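Local coordinates for Lmo0131 protein (Listeria monocytogenes, PDB 4Q6J) that is of unproven function but, as an EAL-domain TIM-barrel protein, probably hydrolyses the second messenger cyclic di-GMP, at residues Y20-Y24 / F72-A77; R67-D71 / Y104-L108. Where two conformers were deposited one is given. Residues are numbered along the deposited sequence.

From the N terminus, strand 20-29 comes first, and the chain must pass through the antiparallel strand 35-45 before helix 66-83 returns to it in contact 1, closing a loop of 47 residues. The same helix, one turn earlier, supplies 67-71 for contact 2, which closes 32 residues through strand 89-95 to helix 102-115. Because 67-71 precedes 72-77, the loops cross, their segments alternating along the chain; the centres of contacts 1 and 2 lie about 12 Å apart. They also touch: Y20 CE1 is 3.3 Å from M69 CG, and A74 CB is 4.2 Å from L108 CD1. Contact 1 thus ties helix 66-83 to strand 20-29, and contact 2 ties it to helix 102-115.

Contact 1: Y20-Y24 / F72-A77; sequences YLLYY and FVAETA
F72 lays its ring under Y20: CB of Y20 sits 3.4 Å from the F72 ring centroid, 10° off the normal, a CH-pi contact, and Y20 O is 3.2 Å from F72 CZ. F72 takes chi1 t with chi2 90°, which carries the ring out to the strand, where L22 N meets its edge, 3.7 Å from F72 CE2. Y20, chi1 m, starts toward the helix but ends away from it; the two rings are oblique, planes at 47° and centroids 5.5 Å apart. Residues 20-24 are extended, 72-77 helical, their axes 8.8 Å apart at closest and crossing at -57°. CA pairs are Y20-F72 (7.4 Å) and L22-V73 (6.6 Å). On the strand, L22 (chi1 t, chi2 p) is most covered (88 Å²): L22 CB is 3.8 Å from T76 CG2, L22 CD1 4.1 Å from V73 CG2, and L22 CD2 4.0 Å from A77 CB. T76 OG1 donates to F72 O (2.7 Å), turning CG2 to L22. These CH-pi and apolar contacts, with no crossing hydrogen bond, are helix-on-sheet packing of an alpha/beta barrel. Strand 35-45 pairs with L21 and Y23, while V73, A74 and A77 rest on I92 of strand 89-95.

Contact 2: R67-D71 / Y104-L108; sequences REMQD and YMTFL. With EDO (1,2-ethanediol), chain P.
Y104, chi1 t, sends its ring edge to helix 67-71: CD1 is 3.7 Å from R67 CZ and lies over one guanidinium face, CE1 is 3.9 Å from D71 OD1, and OH stands 4.0 Å from Q70 CB. Its OH donates to water 1 (2.7 Å), which donates to Q70 O (3.1 Å), bridging the helices. Then F107 (chi1 t) points toward the other helix, CD2 3.0 Å from R67 NH2 and CE2 4.1 Å from D71 OD1. L108 CD1 is 3.8 Å from C2 of a 1,2-ethanediol whose O2 donates to D71 OD1 (2.6 Å). These outer barrel helices cross at -30° with axes 12.7 Å apart, a gap spanned by long side chains; CA pairs are R67-Y104 (9.1 Å) and D71-L108 (8.7 Å). R67 (chi1 t, chi2 p, chi3 t) starts sideways, its end nearing 104-108, and R67 NE salt-bridges D71 OD1 (i to i+4, 2.6 Å): the charges pair within one helix, while water and the diol, probably from the crystallisation liquor, occupy the polar space beside the rings.

Contact 1: Y20-Y24 / F72-A77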
ATOM      1  N   TYR B  20      25.514   8.912  12.641  1.00 18.25           N
ATOM      2  CA  TYR B  20      24.262   8.637  13.364  1.00 18.09           C
ATOM      3  C   TYR B  20      24.442   8.819  14.855  1.00 17.95           C
ATOM      4  O   TYR B  20      25.557   8.732  15.346  1.00 23.98           O
ATOM      5  CB  TYR B  20      23.782   7.209  13.105  1.00 14.29           C
ATOM      6  CG  TYR B  20      23.565   6.861  11.647  1.00 15.57           C
ATOM      7  CD1 TYR B  20      22.441   7.299  10.970  1.00 15.54           C
ATOM      8  CD2 TYR B  20      24.473   6.082  10.958  1.00 17.89           C
ATOM      9  CE1 TYR B  20      22.235   6.990   9.641  1.00 16.39           C
ATOM     10  CE2 TYR B  20      24.279   5.764   9.635  1.00 22.44           C
ATOM     11  CZ  TYR B  20      23.156   6.215   8.980  1.00 19.19           C
ATOM     12  OH  TYR B  20      22.970   5.891   7.659  1.00 22.30           O
ATOM     13  N   LEU B  21      23.353   9.077  15.568  1.00 13.35           N
ATOM     14  CA  LEU B  21      23.361   9.047  17.029  1.00 14.84           C
ATOM     15  C   LEU B  21      22.257   8.128  17.472  1.00 14.92           C
ATOM     16  O   LEU B  21      21.228   8.097  16.855  1.00 16.05           O
ATOM     17  CB  LEU B  21      23.066  10.430  17.619  1.00 17.98           C
ATOM     18  CG  LEU B  21      24.031  11.588  17.374  1.00 17.90           C
ATOM     19  CD1 LEU B  21      23.437  12.861  17.915  1.00 20.20           C
ATOM     20  CD2 LEU B  21      25.348  11.297  18.020  1.00 17.39           C
ATOM     21  N   LEU B  22      22.440   7.380  18.553  1.00 12.88           N
ATOM     22  CA  LEU B  22      21.315   6.625  19.069  1.00 13.22           C
ATOM     23  C   LEU B  22      20.780   7.389  20.285  1.00 13.60           C
ATOM     24  O   LEU B  22      21.519   7.664  21.227  1.00 14.24           O
ATOM     25  CB  LEU B  22      21.720   5.201  19.435  1.00 12.06           C
ATOM     26  CG  LEU B  22      20.563   4.217  19.569  1.00 15.18           C
ATOM     27  CD1 LEU B  22      19.898   4.048  18.227  1.00 15.19           C
ATOM     28  CD2 LEU B  22      20.994   2.871  20.138  1.00 12.08           C
ATOM     29  N   TYR B  23      19.505   7.773  20.227  1.00 13.96           N
ATOM     30  CA  TYR B  23      18.838   8.402  21.346  1.00 13.56           C
ATOM     31  C   TYR B  23      18.008   7.340  22.016  1.00 14.35           C
ATOM     32  O   TYR B  23      17.789   6.269  21.437  1.00 15.20           O
ATOM     33  CB  TYR B  23      17.972   9.564  20.869  1.00 20.53           C
ATOM     34  CG  TYR B  23      18.719  10.867  20.609  1.00 16.12           C
ATOM     35  CD1 TYR B  23      20.116  10.905  20.560  1.00 15.56           C
ATOM     36  CD2 TYR B  23      18.026  12.061  20.438  1.00 18.18           C
ATOM     37  CE1 TYR B  23      20.792  12.078  20.336  1.00 16.39           C
ATOM     38  CE2 TYR B  23      18.700  13.256  20.207  1.00 16.97           C
ATOM     39  CZ  TYR B  23      20.079  13.256  20.159  1.00 22.41           C
ATOM     40  OH  TYR B  23      20.745  14.441  19.933  1.00 20.91           O
ATOM     41  N   TYR B  24      17.534   7.640  23.228  1.00 13.22           N
ATOM     42  CA  TYR B  24      16.866   6.659  24.097  1.00 15.87           C
ATOM     43  C   TYR B  24      15.637   7.260  24.753  1.00 15.44           C
ATOM     44  O   TYR B  24      15.712   8.349  25.323  1.00 15.78           O
ATOM     45  CB  TYR B  24      17.822   6.214  25.210  1.00 12.64           C
ATOM     46  CG  TYR B  24      19.068   5.595  24.675  1.00 11.51           C
ATOM     47  CD1 TYR B  24      19.061   4.292  24.202  1.00 13.43           C
ATOM     48  CD2 TYR B  24      20.253   6.315  24.606  1.00 19.11           C
ATOM     49  CE1 TYR B  24      20.196   3.713  23.682  1.00 14.49           C
ATOM     50  CE2 TYR B  24      21.407   5.739  24.088  1.00 15.56           C
ATOM     51  CZ  TYR B  24      21.362   4.438  23.622  1.00 13.29           C
ATOM     52  OH  TYR B  24      22.481   3.848  23.105  1.00 15.79           O
ATOM     53  N   PHE B  72      24.866   0.256  12.801  1.00 15.18           N
ATOM     54  CA  PHE B  72      25.124   1.301  13.785  1.00 12.83           C
ATOM     55  C   PHE B  72      24.209   1.124  15.001  1.00 15.77           C
ATOM     56  O   PHE B  72      24.669   1.058  16.140  1.00 13.88           O
ATOM     57  CB  PHE B  72      24.915   2.713  13.185  1.00 15.00           C
ATOM     58  CG  PHE B  72      24.929   3.818  14.235  1.00 18.52           C
ATOM     59  CD1 PHE B  72      26.106   4.450  14.591  1.00 14.49           C
ATOM     60  CD2 PHE B  72      23.772   4.183  14.904  1.00 15.24           C
ATOM     61  CE1 PHE B  72      26.102   5.433  15.577  1.00 16.77           C
ATOM     62  CE2 PHE B  72      23.779   5.140  15.878  1.00 15.70           C
ATOM     63  CZ  PHE B  72      24.924   5.759  16.220  1.00 18.97           C
ATOM     64  N   VAL B  73      22.905   1.066  14.736  1.00 14.28           N
ATOM     65  CA  VAL B  73      21.890   0.924  15.774  1.00 14.64           C
ATOM     66  C   VAL B  73      22.174  -0.305  16.646  1.00 14.12           C
ATOM     67  O   VAL B  73      22.178  -0.207  17.851  1.00 12.94           O
ATOM     68  CB  VAL B  73      20.480   0.879  15.133  1.00 17.14           C
ATOM     69  CG1 VAL B  73      19.426   0.445  16.099  1.00 15.99           C
ATOM     70  CG2 VAL B  73      20.159   2.244  14.556  1.00 11.53           C
ATOM     71  N   ALA B  74      22.457  -1.446  16.038  1.00 11.20           N
ATOM     72  CA  ALA B  74      22.679  -2.636  16.829  1.00 12.30           C
ATOM     73  C   ALA B  74      23.970  -2.584  17.639  1.00 12.16           C
ATOM     74  O   ALA B  74      23.997  -2.958  18.812  1.00 13.45           O
ATOM     75  CB  ALA B  74      22.652  -3.842  15.968  1.00 15.50           C
ATOM     76  N   GLU B  75      25.046  -2.130  17.023  1.00 11.18           N
ATOM     77  CA  GLU B  75      26.308  -2.090  17.738  1.00 15.74           C
ATOM     78  C   GLU B  75      26.343  -1.077  18.878  1.00 12.85           C
ATOM     79  O   GLU B  75      26.851  -1.363  19.957  1.00 13.59           O
ATOM     80  CB  GLU B  75      27.439  -1.866  16.754  1.00 20.96           C
ATOM     81  CG  GLU B  75      27.363  -2.917  15.708  1.00 24.44           C
ATOM     82  CD  GLU B  75      28.475  -2.867  14.690  1.00 42.09           C
ATOM     83  OE1 GLU B  75      29.470  -2.130  14.908  1.00 47.04           O
ATOM     84  OE2 GLU B  75      28.343  -3.585  13.667  1.00 41.34           O
ATOM     85  N   THR B  76      25.807   0.104  18.618  1.00 12.09           N
ATOM     86  CA  THR B  76      25.686   1.131  19.628  1.00 14.01           C
ATOM     87  C   THR B  76      24.824   0.637  20.787  1.00 12.56           C
ATOM     88  O   THR B  76      25.172   0.838  21.946  1.00 16.44           O
ATOM     89  CB  THR B  76      25.044   2.377  19.041  1.00 13.00           C
ATOM     90  OG1 THR B  76      25.812   2.774  17.928  1.00 14.30           O
ATOM     91  CG2 THR B  76      25.006   3.498  20.040  1.00 12.70           C
ATOM     92  N   ALA B  77      23.715  -0.025  20.473  1.00 12.15           N
ATOM     93  CA  ALA B  77      22.817  -0.524  21.516  1.00 12.80           C
ATOM     94  C   ALA B  77      23.499  -1.603  22.355  1.00 11.51           C
ATOM     95  O   ALA B  77      23.395  -1.612  23.575  1.00 12.68           O
ATOM     96  CB  ALA B  77      21.527  -1.061  20.931  1.00  9.54           C
TER

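Contact 2: R67-D71 / Y104-L108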
ATOM      1  N   ARG B  67      21.766  -0.659   5.530  1.00 17.92           N
ATOM      2  CA  ARG B  67      22.536  -1.645   6.248  1.00 16.86           C
ATOM      3  C   ARG B  67      23.461  -1.011   7.280  1.00 19.50           C
ATOM      4  O   ARG B  67      23.510  -1.477   8.423  1.00 17.96           O
ATOM      5  CB  ARG B  67      23.294  -2.561   5.311  1.00 22.01           C
ATOM      6  CG  ARG B  67      24.056  -3.637   6.065  1.00 18.94           C
ATOM      7  CD  ARG B  67      23.216  -4.395   7.074  1.00 21.23           C
ATOM      8  NE  ARG B  67      24.084  -5.269   7.850  1.00 20.78           N
ATOM      9  CZ  ARG B  67      24.399  -6.519   7.514  1.00 28.40           C
ATOM     10  NH1 ARG B  67      23.887  -7.092   6.431  1.00 26.29           N
ATOM     11  NH2 ARG B  67      25.224  -7.215   8.276  1.00 28.37           N
ATOM     12  N   GLU B  68      24.174   0.038   6.862  0.69 16.93           N
ATOM     13  CA  GLU B  68      25.032   0.847   7.733  0.69 21.16           C
ATOM     14  C   GLU B  68      24.276   1.314   8.973  0.69 16.29           C
ATOM     15  O   GLU B  68      24.771   1.255  10.091  0.69 18.45           O
ATOM     16  CB  GLU B  68      25.529   2.096   6.984  0.69 20.21           C
ATOM     17  CG  GLU B  68      26.681   1.853   6.006  0.69 30.82           C
ATOM     18  CD  GLU B  68      26.240   1.692   4.553  0.69 26.10           C
ATOM     19  OE1 GLU B  68      27.074   1.962   3.674  0.69 24.04           O
ATOM     20  OE2 GLU B  68      25.088   1.281   4.284  0.69 25.28           O
HETATM   21  N   MSE B  69      23.065   1.790   8.755  1.00 16.76           N
HETATM   22  CA  MSE B  69      22.301   2.392   9.807  1.00 13.55           C
HETATM   23  C   MSE B  69      21.897   1.336  10.827  1.00 15.38           C
HETATM   24  O   MSE B  69      22.102   1.533  12.028  1.00 20.72           O
HETATM   25  CB  MSE B  69      21.096   3.146   9.227  1.00 21.22           C
HETATM   26  CG  MSE B  69      20.518   4.175  10.167  1.00 22.64           C
HETATM   27 SE   MSE B  69      18.720   4.708   9.669  0.62 22.15          SE
HETATM   28  CE  MSE B  69      18.158   2.976   9.064  1.00 24.23           C
ATOM     29  N   GLN B  70      21.357   0.212  10.348  1.00 14.33           N
ATOM     30  CA  GLN B  70      20.973  -0.907  11.227  1.00 15.30           C
ATOM     31  C   GLN B  70      22.157  -1.365  12.041  1.00 12.64           C
ATOM     32  O   GLN B  70      22.048  -1.544  13.232  1.00 14.49           O
ATOM     33  CB  GLN B  70      20.413  -2.117  10.449  1.00 19.44           C
ATOM     34  CG  GLN B  70      19.055  -1.940   9.867  1.00 24.37           C
ATOM     35  CD  GLN B  70      17.994  -1.482  10.860  1.00 17.12           C
ATOM     36  OE1 GLN B  70      17.944  -1.908  12.021  1.00 15.10           O
ATOM     37  NE2 GLN B  70      17.142  -0.593  10.396  1.00 15.89           N
ATOM     38  N   ASP B  71      23.292  -1.550  11.363  1.00 14.94           N
ATOM     39  CA  ASP B  71      24.505  -2.013  12.003  1.00 13.72           C
ATOM     40  C   ASP B  71      24.886  -1.037  13.118  1.00 13.52           C
ATOM     41  O   ASP B  71      25.161  -1.444  14.247  1.00 15.42           O
ATOM     42  CB  ASP B  71      25.640  -2.170  10.968  1.00 15.82           C
ATOM     43  CG  ASP B  71      25.498  -3.428  10.071  1.00 14.41           C
ATOM     44  OD1 ASP B  71      24.580  -4.257  10.238  1.00 14.01           O
ATOM     45  OD2 ASP B  71      26.340  -3.595   9.166  1.00 18.11           O
ATOM     46  N   TYR B 104      20.599 -11.352   7.026  1.00 15.85           N
ATOM     47  CA  TYR B 104      20.771 -10.353   8.076  1.00 12.97           C
ATOM     48  C   TYR B 104      20.635 -10.962   9.453  1.00 11.93           C
ATOM     49  O   TYR B 104      21.404 -10.669  10.326  1.00 13.51           O
ATOM     50  CB  TYR B 104      19.773  -9.200   7.982  1.00 15.63           C
ATOM     51  CG  TYR B 104      20.037  -8.229   9.105  1.00 17.65           C
ATOM     52  CD1 TYR B 104      21.145  -7.426   9.074  1.00 20.37           C
ATOM     53  CD2 TYR B 104      19.212  -8.168  10.229  1.00 18.94           C
ATOM     54  CE1 TYR B 104      21.418  -6.565  10.099  1.00 18.52           C
ATOM     55  CE2 TYR B 104      19.487  -7.305  11.267  1.00 13.84           C
ATOM     56  CZ  TYR B 104      20.599  -6.516  11.201  1.00 14.15           C
ATOM     57  OH  TYR B 104      20.931  -5.660  12.225  1.00 15.37           O
HETATM   58  N   MSE B 105      19.623 -11.782   9.662  1.00 12.70           N
HETATM   59  CA  MSE B 105      19.320 -12.229  11.011  1.00 15.51           C
HETATM   60  C   MSE B 105      20.363 -13.210  11.514  1.00 20.24           C
HETATM   61  O   MSE B 105      20.496 -13.447  12.710  1.00 26.53           O
HETATM   62  CB  MSE B 105      17.901 -12.798  11.096  1.00 13.20           C
HETATM   63  CG  MSE B 105      16.804 -11.710  10.975  1.00 15.79           C
HETATM   64 SE   MSE B 105      16.825 -10.367  12.441  1.00 22.18          SE
HETATM   65  CE  MSE B 105      15.877 -11.453  13.775  1.00 20.77           C
ATOM     66  N   THR B 106      21.118 -13.780  10.591  1.00 20.77           N
ATOM     67  CA  THR B 106      22.213 -14.674  10.949  1.00 14.93           C
ATOM     68  C   THR B 106      23.395 -13.873  11.398  1.00 16.06           C
ATOM     69  O   THR B 106      23.980 -14.158  12.417  1.00 20.30           O
ATOM     70  CB  THR B 106      22.608 -15.532   9.773  1.00 21.97           C
ATOM     71  OG1 THR B 106      21.644 -16.581   9.649  1.00 26.29           O
ATOM     72  CG2 THR B 106      23.988 -16.126   9.990  1.00 19.48           C
ATOM     73  N   PHE B 107      23.729 -12.837  10.654  1.00 17.96           N
ATOM     74  CA  PHE B 107      24.725 -11.904  11.142  1.00 17.28           C
ATOM     75  C   PHE B 107      24.404 -11.285  12.504  1.00 14.54           C
ATOM     76  O   PHE B 107      25.299 -11.090  13.317  1.00 14.26           O
ATOM     77  CB  PHE B 107      24.929 -10.769  10.168  1.00 22.34           C
ATOM     78  CG  PHE B 107      25.954  -9.813  10.630  1.00 30.13           C
ATOM     79  CD1 PHE B 107      27.277 -10.222  10.757  1.00 39.34           C
ATOM     80  CD2 PHE B 107      25.611  -8.534  10.997  1.00 32.89           C
ATOM     81  CE1 PHE B 107      28.242  -9.350  11.203  1.00 38.79           C
ATOM     82  CE2 PHE B 107      26.573  -7.667  11.418  1.00 31.32           C
ATOM     83  CZ  PHE B 107      27.885  -8.076  11.524  1.00 33.65           C
ATOM     84  N   LEU B 108      23.133 -10.954  12.722  1.00 12.78           N
ATOM     85  CA  LEU B 108      22.749 -10.289  13.950  1.00 13.49           C
ATOM     86  C   LEU B 108      22.865 -11.256  15.116  1.00 14.62           C
ATOM     87  O   LEU B 108      23.343 -10.914  16.179  1.00 15.12           O
ATOM     88  CB  LEU B 108      21.330  -9.711  13.868  1.00 14.18           C
ATOM     89  CG  LEU B 108      20.851  -9.090  15.198  1.00 13.28           C
ATOM     90  CD1 LEU B 108      21.711  -7.929  15.625  1.00 14.26           C
ATOM     91  CD2 LEU B 108      19.405  -8.664  15.160  1.00 13.39           C
TER
HETATM   92  C1  EDO P 305      24.962  -6.005  14.322  1.00 35.65           C
HETATM   93  O1  EDO P 305      25.884  -4.925  14.140  1.00 25.73           O
HETATM   94  C2  EDO P 305      24.094  -6.286  13.087  1.00 33.97           C
HETATM   95  O2  EDO P 305      23.524  -5.118  12.468  1.00 17.39           O
HETATM   96  O   HOH W   1      19.805  -3.622  13.643  1.00 16.05           O